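Local coordinates for insecticidal protein (Brevibacillus laterosporus, PDB 7ML9), which is active against the western corn rootworm and probably acts by forming beta-barrel pores in membranes, as a member of the ETX/MTX2 family of aerolysin-type toxins, at residues K200-A206 with L285-T291; E124-F130 with K188-I194. One frame throughout, in Å; residues are numbered along the deposited sequence.

Both interactions lie toward the same end of the elongated molecule, their centres about 12 Å apart. Interaction 1 joins two long strands, 201-229 and 266-289, in regular antiparallel register within the large mixed sheet. Interaction 2 pairs 124-130 with 188-194, where strands give way to loops: a small two-stranded sheet at one end, side-chain and water bridges in the middle. They meet through apolar groups, with F130 and T127 of interaction 2 packing on V204 and F130 also on A206, while Q192 touches L285. Interaction 1 has one mostly apolar, buried face and one carrying the R203-E288-K286 salt-bridge network; interaction 2 combines buried T127, F130, S189 and I194 with exposed E124, L126, E129 and K193.

Interaction 1 of 2, residues K200-A206 with L285-T291; sequences KTYRVLA and LKIEDIT. With EDO (1,2-ethanediol), chain I.
The hydroxyl oxygen OG1 of T291 ties three residues together: it accepts the backbone N-H of T201 (N to OG1 2.9 Å, 163° at the hydrogen) and gives its own proton to OD1 of D289. This junction finishes an antiparallel ladder between strands 201-229 and 266-289 of the long mixed sheet in this aerolysin-type fold. D289 OD1 also receives the backbone N of T291 at 3.0 Å, forming an Asx turn that closes the end of strand 266-289. I290 N reaches back to T201 O, and beyond it the hydrogen-bonded pairs R203-E288 and L205-K286 continue the ladder with nearly straight bonds.

On the face bearing R203, L205, K286 and E288, a salt bridge joins R203 NH2 to E288 OE1 at a short 2.5 Å. The two side chains run side by side, but guanidinium and carboxylate planes are turned 49° apart, and the oxygen approaches obliquely. R203 starts with CG opposite its backbone N (chi1 -174°) and bends at chi3, which swings the guanidinium to the carboxylate; I290 CG2 lies over one of its faces. The other carboxylate oxygen, OE2, takes a weak bond from K286 NZ, so E288, which is buried, is probably stabilised as an anion between two positive groups. Strand 303-323 also touches K286.

The opposite face is largely apolar, with D289 at the T291 end. I287 CD1 packs against both methyls of V204, 3.6 Å from CG2, while its CG2 meets Y202 CD2 at 3.7 Å. The carboxylate of D289 sits at the edge of the Y202 ring, with CG 3.6 Å from CE1. Water 1 links D289 OD2 to K200 NZ. Farther along, the methyl CB of A206 rests 3.6 Å from L285 CD2.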
loop_
_atom_site.group_PDB
_atom_site.type_symbol
_atom_site.label_atom_id
_atom_site.label_comp_id
_atom_site.label_asym_id
_atom_site.label_seq_id
_atom_site.Cartn_x
_atom_site.Cartn_y
_atom_site.Cartn_z
ATOM N N LYS A 200 -30.501 37.115 25.503
ATOM C CA LYS A 200 -30.424 35.686 25.228
ATOM C C LYS A 200 -29.140 35.089 25.797
ATOM O O LYS A 200 -28.109 35.753 25.902
ATOM C CB LYS A 200 -30.490 35.412 23.725
ATOM C CG LYS A 200 -31.749 35.913 23.032
ATOM C CD LYS A 200 -33.009 35.302 23.600
ATOM C CE LYS A 200 -34.204 35.639 22.711
ATOM N NZ LYS A 200 -35.467 35.182 23.342
ATOM N N THR A 201 -29.221 33.828 26.192
ATOM C CA THR A 201 -28.046 33.070 26.595
ATOM C C THR A 201 -27.929 31.880 25.660
ATOM O O THR A 201 -28.877 31.101 25.526
ATOM C CB THR A 201 -28.138 32.605 28.046
ATOM O OG1 THR A 201 -28.292 33.741 28.910
ATOM C CG2 THR A 201 -26.861 31.851 28.430
ATOM N N TYR A 202 -26.783 31.758 25.002
ATOM C CA TYR A 202 -26.527 30.675 24.067
ATOM C C TYR A 202 -25.458 29.734 24.621
ATOM O O TYR A 202 -24.610 30.123 25.428
ATOM C CB TYR A 202 -26.079 31.218 22.709
ATOM C CG TYR A 202 -27.187 31.758 21.840
ATOM C CD1 TYR A 202 -28.512 31.767 22.277
ATOM C CD2 TYR A 202 -26.909 32.243 20.560
ATOM C CE1 TYR A 202 -29.523 32.260 21.474
ATOM C CE2 TYR A 202 -27.914 32.736 19.752
ATOM C CZ TYR A 202 -29.218 32.741 20.216
ATOM O OH TYR A 202 -30.216 33.219 19.410
ATOM N N ARG A 203 -25.542 28.478 24.213
ATOM C CA ARG A 203 -24.557 27.466 24.554
ATOM C C ARG A 203 -23.944 26.981 23.252
ATOM O O ARG A 203 -24.674 26.688 22.303
ATOM C CB ARG A 203 -25.212 26.311 25.306
ATOM C CG ARG A 203 -24.259 25.276 25.816
ATOM C CD ARG A 203 -24.954 24.419 26.852
ATOM N NE ARG A 203 -25.727 23.351 26.232
ATOM C CZ ARG A 203 -26.712 22.695 26.834
ATOM N NH1 ARG A 203 -27.057 23.011 28.076
ATOM N NH2 ARG A 203 -27.359 21.729 26.189
ATOM N N VAL A 204 -22.614 26.938 23.192
ATOM C CA VAL A 204 -21.895 26.396 22.041
ATOM C C VAL A 204 -21.329 25.041 22.441
ATOM O O VAL A 204 -20.531 24.961 23.380
ATOM C CB VAL A 204 -20.769 27.326 21.575
ATOM C CG1 VAL A 204 -20.123 26.764 20.298
ATOM C CG2 VAL A 204 -21.302 28.718 21.345
ATOM N N LEU A 205 -21.746 23.983 21.742
ATOM C CA LEU A 205 -21.186 22.643 21.897
ATOM C C LEU A 205 -20.307 22.324 20.695
ATOM O O LEU A 205 -20.687 22.602 19.552
ATOM C CB LEU A 205 -22.276 21.578 22.004
ATOM C CG LEU A 205 -23.438 21.681 22.988
ATOM C CD1 LEU A 205 -24.247 20.394 22.957
ATOM C CD2 LEU A 205 -22.939 21.891 24.365
ATOM N N ALA A 206 -19.140 21.724 20.947
ATOM C CA ALA A 206 -18.174 21.428 19.892
ATOM C C ALA A 206 -17.993 19.922 19.761
ATOM O O ALA A 206 -17.934 19.198 20.768
ATOM C CB ALA A 206 -16.812 22.088 20.159
ATOM N N LEU A 285 -19.693 23.072 15.253
ATOM C CA LEU A 285 -20.206 23.786 16.418
ATOM C C LEU A 285 -21.725 23.838 16.349
ATOM O O LEU A 285 -22.291 24.217 15.321
ATOM C CB LEU A 285 -19.644 25.202 16.497
ATOM C CG LEU A 285 -18.133 25.367 16.553
ATOM C CD1 LEU A 285 -17.760 26.810 16.874
ATOM C CD2 LEU A 285 -17.564 24.417 17.577
ATOM N N LYS A 286 -22.372 23.437 17.430
ATOM C CA LYS A 286 -23.819 23.432 17.560
ATOM C C LYS A 286 -24.205 24.520 18.559
ATOM O O LYS A 286 -23.729 24.513 19.701
ATOM C CB LYS A 286 -24.274 22.050 18.012
ATOM C CG LYS A 286 -25.727 21.854 18.336
ATOM C CD LYS A 286 -25.865 20.555 19.120
ATOM C CE LYS A 286 -26.925 19.635 18.557
ATOM N NZ LYS A 286 -27.896 19.222 19.612
ATOM N N ILE A 287 -25.046 25.457 18.124
ATOM C CA ILE A 287 -25.436 26.616 18.927
ATOM C C ILE A 287 -26.840 26.387 19.461
ATOM O O ILE A 287 -27.781 26.215 18.679
ATOM C CB ILE A 287 -25.389 27.909 18.103
ATOM C CG1 ILE A 287 -24.087 27.997 17.310
ATOM C CG2 ILE A 287 -25.630 29.126 19.009
ATOM C CD1 ILE A 287 -22.850 27.988 18.162
ATOM N N GLU A 288 -26.991 26.405 20.785
ATOM C CA GLU A 288 -28.274 26.163 21.431
ATOM C C GLU A 288 -28.726 27.394 22.207
ATOM O O GLU A 288 -27.929 28.035 22.896
ATOM C CB GLU A 288 -28.208 24.978 22.388
ATOM C CG GLU A 288 -27.965 23.638 21.722
ATOM C CD GLU A 288 -27.931 22.493 22.719
ATOM O OE1 GLU A 288 -27.820 22.766 23.938
ATOM O OE2 GLU A 288 -28.024 21.320 22.284
ATOM N N ASP A 289 -30.015 27.704 22.104
ATOM C CA ASP A 289 -30.630 28.770 22.891
ATOM C C ASP A 289 -31.057 28.162 24.219
ATOM O O ASP A 289 -31.955 27.313 24.259
ATOM C CB ASP A 289 -31.817 29.366 22.137
ATOM C CG ASP A 289 -32.388 30.615 22.811
ATOM O OD1 ASP A 289 -32.060 30.876 23.986
ATOM O OD2 ASP A 289 -33.166 31.334 22.149
ATOM N N ILE A 290 -30.400 28.566 25.302
ATOM C CA ILE A 290 -30.724 28.067 26.628
ATOM C C ILE A 290 -31.289 29.177 27.512
ATOM O O ILE A 290 -31.251 29.069 28.732
ATOM C CB ILE A 290 -29.511 27.397 27.293
ATOM C CG1 ILE A 290 -28.328 28.358 27.334
ATOM C CG2 ILE A 290 -29.145 26.123 26.551
ATOM C CD1 ILE A 290 -27.305 28.004 28.395
ATOM N N THR A 291 -31.775 30.255 26.900
ATOM C CA THR A 291 -32.361 31.362 27.654
ATOM C C THR A 291 -33.430 30.865 28.627
ATOM O O THR A 291 -33.365 31.131 29.834
ATOM C CB THR A 291 -32.942 32.386 26.679
ATOM O OG1 THR A 291 -31.927 32.781 25.745
ATOM C CG2 THR A 291 -33.473 33.616 27.426
HETATM C C1 EDO I . -23.946 25.239 30.064
HETATM O O1 EDO I . -22.565 25.045 29.736
HETATM C C2 EDO I . -24.553 23.943 30.573
HETATM O O2 EDO I . -25.761 23.704 29.845
HETATM O O HOH W 1 -35.162 32.653 23.426
#

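Interaction 2 of 2, residues E124-F130 with K188-I194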
loop_
_atom_site.group_PDB
_atom_site.type_symbol
_atom_site.label_atom_id
_atom_site.label_comp_id
_atom_site.label_asym_id
_atom_site.label_seq_id
_atom_site.Cartn_x
_atom_site.Cartn_y
_atom_site.Cartn_z
ATOM N N GLU A 124 -22.324 40.399 18.603
ATOM C CA GLU A 124 -21.584 39.360 17.894
ATOM C C GLU A 124 -20.451 38.956 18.827
ATOM O O GLU A 124 -19.527 39.741 19.066
ATOM C CB GLU A 124 -21.081 39.852 16.539
ATOM C CG GLU A 124 -21.853 39.247 15.374
ATOM C CD GLU A 124 -21.863 40.146 14.147
ATOM O OE1 GLU A 124 -22.857 40.110 13.385
ATOM O OE2 GLU A 124 -20.875 40.891 13.965
ATOM N N LEU A 125 -20.570 37.761 19.396
ATOM C CA LEU A 125 -19.700 37.273 20.460
ATOM C C LEU A 125 -18.801 36.167 19.914
ATOM O O LEU A 125 -19.278 35.260 19.226
ATOM C CB LEU A 125 -20.536 36.755 21.634
ATOM C CG LEU A 125 -21.428 37.821 22.286
ATOM C CD1 LEU A 125 -22.233 37.245 23.464
ATOM C CD2 LEU A 125 -20.557 38.971 22.718
ATOM N N LEU A 126 -17.513 36.256 20.226
ATOM C CA LEU A 126 -16.528 35.276 19.795
ATOM C C LEU A 126 -16.506 34.083 20.739
ATOM O O LEU A 126 -16.453 34.249 21.968
ATOM C CB LEU A 126 -15.146 35.924 19.727
ATOM C CG LEU A 126 -15.010 36.917 18.579
ATOM C CD1 LEU A 126 -13.882 37.900 18.838
ATOM C CD2 LEU A 126 -14.765 36.122 17.287
ATOM N N THR A 127 -16.550 32.879 20.163
ATOM C CA THR A 127 -16.433 31.660 20.950
ATOM C C THR A 127 -14.984 31.437 21.363
ATOM O O THR A 127 -14.056 31.991 20.766
ATOM C CB THR A 127 -16.922 30.442 20.161
ATOM O OG1 THR A 127 -16.032 30.185 19.062
ATOM C CG2 THR A 127 -18.326 30.649 19.644
ATOM N N PRO A 128 -14.756 30.632 22.392
ATOM C CA PRO A 128 -13.397 30.163 22.664
ATOM C C PRO A 128 -12.942 29.239 21.541
ATOM O O PRO A 128 -13.721 28.835 20.673
ATOM C CB PRO A 128 -13.527 29.411 23.994
ATOM C CG PRO A 128 -14.869 29.814 24.553
ATOM C CD PRO A 128 -15.729 30.130 23.376
ATOM N N GLU A 129 -11.651 28.927 21.550
ATOM C CA GLU A 129 -11.156 27.816 20.751
ATOM C C GLU A 129 -11.478 26.506 21.447
ATOM O O GLU A 129 -11.379 26.396 22.671
ATOM C CB GLU A 129 -9.651 27.941 20.538
ATOM C CG GLU A 129 -9.301 29.103 19.656
ATOM C CD GLU A 129 -7.815 29.308 19.539
ATOM O OE1 GLU A 129 -7.067 28.718 20.351
ATOM O OE2 GLU A 129 -7.396 30.069 18.641
ATOM N N PHE A 130 -11.896 25.517 20.674
ATOM C CA PHE A 130 -12.047 24.182 21.215
ATOM C C PHE A 130 -10.859 23.347 20.749
ATOM O O PHE A 130 -10.103 23.756 19.862
ATOM C CB PHE A 130 -13.379 23.566 20.800
ATOM C CG PHE A 130 -14.590 24.306 21.352
ATOM C CD1 PHE A 130 -15.162 25.348 20.643
ATOM C CD2 PHE A 130 -15.148 23.936 22.571
ATOM C CE1 PHE A 130 -16.271 26.021 21.136
ATOM C CE2 PHE A 130 -16.266 24.608 23.086
ATOM C CZ PHE A 130 -16.820 25.651 22.363
ATOM N N LYS A 188 -7.481 21.975 16.779
ATOM C CA LYS A 188 -8.014 23.208 17.342
ATOM C C LYS A 188 -9.024 23.817 16.378
ATOM O O LYS A 188 -8.817 23.811 15.159
ATOM C CB LYS A 188 -6.883 24.189 17.629
ATOM C CG LYS A 188 -7.304 25.531 18.168
ATOM C CD LYS A 188 -6.081 26.308 18.634
ATOM C CE LYS A 188 -5.012 26.352 17.558
ATOM N NZ LYS A 188 -4.632 27.747 17.197
ATOM N N SER A 189 -10.138 24.316 16.924
ATOM C CA SER A 189 -11.105 25.061 16.128
ATOM C C SER A 189 -10.898 26.540 16.383
ATOM O O SER A 189 -10.878 26.954 17.555
ATOM C CB SER A 189 -12.532 24.666 16.487
ATOM O OG SER A 189 -12.858 25.151 17.770
ATOM N N PRO A 190 -10.702 27.361 15.354
ATOM C CA PRO A 190 -10.554 28.799 15.590
ATOM C C PRO A 190 -11.832 29.395 16.170
ATOM O O PRO A 190 -12.930 28.843 16.052
ATOM C CB PRO A 190 -10.251 29.370 14.198
ATOM C CG PRO A 190 -9.783 28.190 13.393
ATOM C CD PRO A 190 -10.526 27.008 13.935
ATOM N N SER A 191 -11.653 30.519 16.850
ATOM C CA SER A 191 -12.770 31.263 17.418
ATOM C C SER A 191 -13.772 31.661 16.334
ATOM O O SER A 191 -13.385 32.139 15.267
ATOM C CB SER A 191 -12.224 32.503 18.126
ATOM O OG SER A 191 -13.276 33.305 18.637
ATOM N N GLN A 192 -15.062 31.463 16.610
ATOM C CA GLN A 192 -16.142 31.806 15.694
ATOM C C GLN A 192 -16.970 32.960 16.256
ATOM O O GLN A 192 -17.120 33.104 17.473
ATOM C CB GLN A 192 -17.057 30.603 15.433
ATOM C CG GLN A 192 -16.336 29.375 14.872
ATOM C CD GLN A 192 -15.618 29.685 13.564
ATOM O OE1 GLN A 192 -14.413 29.456 13.427
ATOM N NE2 GLN A 192 -16.360 30.222 12.600
ATOM N N LYS A 193 -17.513 33.774 15.351
ATOM C CA LYS A 193 -18.344 34.927 15.689
ATOM C C LYS A 193 -19.812 34.510 15.630
ATOM O O LYS A 193 -20.288 34.054 14.585
ATOM C CB LYS A 193 -18.065 36.090 14.732
ATOM C CG LYS A 193 -18.334 37.470 15.332
ATOM C CD LYS A 193 -17.049 38.292 15.505
ATOM C CE LYS A 193 -17.295 39.632 16.233
ATOM N NZ LYS A 193 -16.447 39.858 17.454
ATOM N N ILE A 194 -20.525 34.655 16.750
ATOM C CA ILE A 194 -21.920 34.236 16.883
ATOM C C ILE A 194 -22.776 35.454 17.223
ATOM O O ILE A 194 -22.449 36.207 18.147
ATOM C CB ILE A 194 -22.087 33.158 17.970
ATOM C CG1 ILE A 194 -21.080 32.022 17.760
ATOM C CG2 ILE A 194 -23.508 32.637 17.980
ATOM C CD1 ILE A 194 -21.291 31.288 16.482
HETATM O O HOH W 2 -16.872 40.089 19.884
HETATM O O HOH W 3 -14.268 27.599 18.082
HETATM O O HOH W 4 -9.045 31.775 17.294
#
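K188 crosses E129 obliquely, its CD 3.1 Å from E129 OE1, although the salt bridge between K188 NZ and E129 OE2 is long. At S189 the hydroxyl, placed between backbone N and carbonyl carbon (chi1 71°), accepts F130 N at OG (3.1 Å) and lies in the plane of the F130 ring, at its edge. S189 N in turn bonds to F130 O. P190 points away from 124-130 and touches V310 and I313 of strand 303-323, and S191 N reaches E129 OE2 through water 4. S191 OG then donates to T127 O at 2.6 Å, in the carbonyl plane. Here the hydroxyls of S191 and T127 join backbone bonds in bridging to the loop between strands 178-189 and 193-196: Q192 N donates to T127 OG1 (2.9 Å, 171°), Q192 O accepts T127 N, and T127 OG1 donates to P128 O, which fixes the threonine's rotation. K193 begins the two-stranded antiparallel sheet 123-126/193-196; its CD lies 3.6 Å from L126 CD2, and water 2 connects its NZ to E124 O. I194 exchanges paired backbone bonds with L125, while its CG1 packs 3.6 Å from T127 CG2; the I194 side chain also touches L114 and I287.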